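Local structure of DUF3836 domain-containing protein (Parabacteroides distasonis ATCC 8503, 4R03) at residues 21-25 / 26-30. The protein is of unknown function but belongs to the DUF3836 family and is a single-layer beta-sheet protein that probably evolved from beta-hairpin repeats. Numbering follows the deposited sequence.
Sequences FLQEN and GLLNK. With PO4 (phosphate ion), chain D.
Phe-21 and Lys-30 lie side by side on one face of a hairpin, the tighter of its two side-chain faces: CG of Lys-30 comes to 3.5 Å from CE2 of Phe-21. Lys-30 suits the place because its methylenes can run along an aromatic ring while its charge travels on, with Trp-52 as a second, cation-pi partner; the chain stays extended beyond CG until NZ bonds O2 of a phosphate ion, 2.8 Å away, which Trp-59 also binds. On the same face Leu-28 has CG anti to its backbone N (chi1 174°), and this, together with chi2 near 73°, brings CD1 over toward the neighbouring strand, 3.7 Å from CB of Phe-21 and 3.6 Å from CG of Gln-23. An alanine in place of Phe-21 would probably leave the Lys-30 methylenes without the ring they lie along and the lysine arm freer to swing from the phosphate.

The contact lies at the tip of a two-residue beta hairpin between strands 14-24 and 27-38 of the single-layer sheet, closed by the Glu-24 and Leu-27 pair through a type I' turn. Asn-25 tolerates the left-handed backbone that this turn demands, and at Gly-26 a CB would strike O of Asn-25. Leu-27 N bonds Glu-24 O at 2.9 Å to close the turn, and Leu-22 N bonds Asn-29 O at 2.8 Å further along the ladder.

The face bearing Leu-22, Glu-24, Leu-27 and Asn-29 is looser. Water there donates to Leu-22 O and accepts from ND2 of Asn-29, spanning the hydrogen-bonded pair, while Glu-24 turns its carboxylate away to a salt bridge with Lys-2 on strand 2-11.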
ATOM      1  N   PHE A  21       6.716  11.281  -1.640  1.00 10.95           N
ATOM      2  CA  PHE A  21       7.217  12.465  -0.956  1.00 11.42           C
ATOM      3  C   PHE A  21       6.236  13.633  -1.161  1.00 12.02           C
ATOM      4  O   PHE A  21       5.773  13.882  -2.299  1.00 12.93           O
ATOM      5  CB  PHE A  21       8.563  12.911  -1.457  1.00 12.59           C
ATOM      6  CG  PHE A  21       9.666  11.918  -1.307  1.00 12.83           C
ATOM      7  CD1 PHE A  21       9.835  10.924  -2.233  1.00 14.20           C
ATOM      8  CD2 PHE A  21      10.630  12.063  -0.307  1.00 14.74           C
ATOM      9  CE1 PHE A  21      10.894  10.037  -2.114  1.00 14.56           C
ATOM     10  CE2 PHE A  21      11.690  11.154  -0.221  1.00 16.43           C
ATOM     11  CZ  PHE A  21      11.786  10.155  -1.087  1.00 14.97           C
ATOM     12  N   LEU A  22       5.865  14.287  -0.069  1.00 11.32           N
ATOM     13  CA  LEU A  22       5.068  15.514  -0.122  1.00 11.22           C
ATOM     14  C   LEU A  22       5.964  16.737  -0.219  1.00 11.88           C
ATOM     15  O   LEU A  22       6.877  16.952   0.598  1.00 12.22           O
ATOM     16  CB  LEU A  22       4.176  15.596   1.129  1.00 11.73           C
ATOM     17  CG  LEU A  22       3.387  16.916   1.273  1.00 13.93           C
ATOM     18  CD1 LEU A  22       2.388  17.082   0.148  1.00 15.87           C
ATOM     19  CD2 LEU A  22       2.653  16.916   2.641  1.00 17.56           C
ATOM     20  N   GLN A  23       5.719  17.550  -1.237  1.00 11.92           N
ATOM     21  CA  GLN A  23       6.396  18.818  -1.472  1.00 13.66           C
ATOM     22  C   GLN A  23       5.390  19.930  -1.153  1.00 15.10           C
ATOM     23  O   GLN A  23       4.350  20.024  -1.821  1.00 14.86           O
ATOM     24  CB  GLN A  23       6.839  18.909  -2.906  1.00 13.94           C
ATOM     25  CG  GLN A  23       7.940  17.896  -3.297  1.00 13.22           C
ATOM     26  CD  GLN A  23       8.005  17.700  -4.770  1.00 14.60           C
ATOM     27  OE1 GLN A  23       7.019  17.437  -5.420  1.00 14.14           O
ATOM     28  NE2 GLN A  23       9.208  17.734  -5.298  1.00 16.12           N
ATOM     29  N   GLU A  24       5.694  20.717  -0.113  1.00 16.06           N
ATOM     30  CA  GLU A  24       4.701  21.712   0.313  1.00 18.33           C
ATOM     31  C   GLU A  24       5.450  22.909   0.839  1.00 19.68           C
ATOM     32  O   GLU A  24       6.263  22.758   1.715  1.00 18.57           O
ATOM     33  CB  GLU A  24       3.816  21.104   1.375  1.00 21.34           C
ATOM     34  CG  GLU A  24       2.755  22.032   1.938  1.00 23.58           C
ATOM     35  CD  GLU A  24       1.665  21.261   2.686  1.00 29.41           C
ATOM     36  OE1 GLU A  24       1.949  20.240   3.379  1.00 24.57           O
ATOM     37  OE2 GLU A  24       0.488  21.689   2.596  1.00 33.39           O
ATOM     38  N   ASN A  25       5.107  24.078   0.302  1.00 23.19           N
ATOM     39  CA  ASN A  25       5.733  25.328   0.718  1.00 27.98           C
ATOM     40  C   ASN A  25       7.247  25.268   0.807  1.00 26.09           C
ATOM     41  O   ASN A  25       7.850  25.798   1.752  1.00 27.23           O
ATOM     42  CB  ASN A  25       5.106  25.780   2.007  1.00 30.15           C
ATOM     43  CG  ASN A  25       3.607  25.949   1.866  1.00 30.30           C
ATOM     44  OD1 ASN A  25       3.110  26.388   0.816  1.00 38.60           O
ATOM     45  ND2 ASN A  25       2.872  25.530   2.876  1.00 34.25           N
ATOM     46  N   GLY A  26       7.855  24.648  -0.203  1.00 23.77           N
ATOM     47  CA  GLY A  26       9.304  24.544  -0.315  1.00 25.36           C
ATOM     48  C   GLY A  26       9.959  23.432   0.526  1.00 22.77           C
ATOM     49  O   GLY A  26      11.180  23.259   0.480  1.00 23.82           O
ATOM     50  N   LEU A  27       9.156  22.706   1.293  1.00 19.68           N
ATOM     51  CA  LEU A  27       9.649  21.586   2.114  1.00 18.90           C
ATOM     52  C   LEU A  27       9.454  20.261   1.366  1.00 16.91           C
ATOM     53  O   LEU A  27       8.558  20.149   0.480  1.00 17.49           O
ATOM     54  CB  LEU A  27       8.873  21.511   3.403  1.00 19.81           C
ATOM     55  CG  LEU A  27       8.793  22.834   4.203  1.00 25.19           C
ATOM     56  CD1 LEU A  27       7.782  22.658   5.322  1.00 29.99           C
ATOM     57  CD2 LEU A  27      10.167  23.121   4.753  1.00 26.67           C
ATOM     58  N   LEU A  28      10.236  19.266   1.736  1.00 16.84           N
ATOM     59  CA  LEU A  28      10.189  17.911   1.120  1.00 15.61           C
ATOM     60  C   LEU A  28      10.204  16.896   2.234  1.00 15.77           C
ATOM     61  O   LEU A  28      11.153  16.901   3.053  1.00 17.34           O
ATOM     62  CB  LEU A  28      11.380  17.673   0.186  1.00 17.48           C
ATOM     63  CG  LEU A  28      11.521  16.277  -0.401  1.00 19.95           C
ATOM     64  CD1 LEU A  28      10.489  16.089  -1.440  1.00 20.40           C
ATOM     65  CD2 LEU A  28      12.889  16.106  -1.080  1.00 23.28           C
ATOM     66  N   ASN A  29       9.144  16.089   2.325  1.00 14.15           N
ATOM     67  CA  ASN A  29       9.044  15.104   3.414  1.00 13.58           C
ATOM     68  C   ASN A  29       8.489  13.808   2.916  1.00 14.21           C
ATOM     69  O   ASN A  29       7.514  13.766   2.172  1.00 13.10           O
ATOM     70  CB  ASN A  29       8.179  15.618   4.540  1.00 14.22           C
ATOM     71  CG  ASN A  29       8.815  16.748   5.308  1.00 17.81           C
ATOM     72  OD1 ASN A  29       9.639  16.552   6.267  1.00 20.57           O
ATOM     73  ND2 ASN A  29       8.447  17.927   4.939  1.00 14.04           N
ATOM     74  N   LYS A  30       9.057  12.721   3.397  1.00 12.31           N
ATOM     75  CA  LYS A  30       8.491  11.421   3.152  1.00 12.89           C
ATOM     76  C   LYS A  30       7.123  11.315   3.720  1.00 13.50           C
ATOM     77  O   LYS A  30       6.850  11.673   4.911  1.00 13.67           O
ATOM     78  CB  LYS A  30       9.379  10.306   3.753  1.00 13.36           C
ATOM     79  CG  LYS A  30      10.662  10.122   2.969  1.00 14.89           C
ATOM     80  CD  LYS A  30      11.706   9.222   3.688  1.00 16.99           C
ATOM     81  CE  LYS A  30      12.818   8.960   2.750  1.00 21.49           C
ATOM     82  NZ  LYS A  30      13.847   8.056   3.428  1.00 24.57           N
TER
HETATM   83  P   PO4 D 203      13.371   5.256   1.027  0.50 26.44           P
HETATM   84  O1  PO4 D 203      12.485   4.049   0.800  0.50 26.78           O
HETATM   85  O2  PO4 D 203      13.371   5.511   2.486  0.50 26.39           O
HETATM   86  O3  PO4 D 203      12.919   6.527   0.280  0.50 22.35           O
HETATM   87  O4  PO4 D 203      14.755   4.931   0.517  0.50 31.40           O
HETATM   88  O   HOH W   1       6.517  18.510   3.057  1.00 17.04           O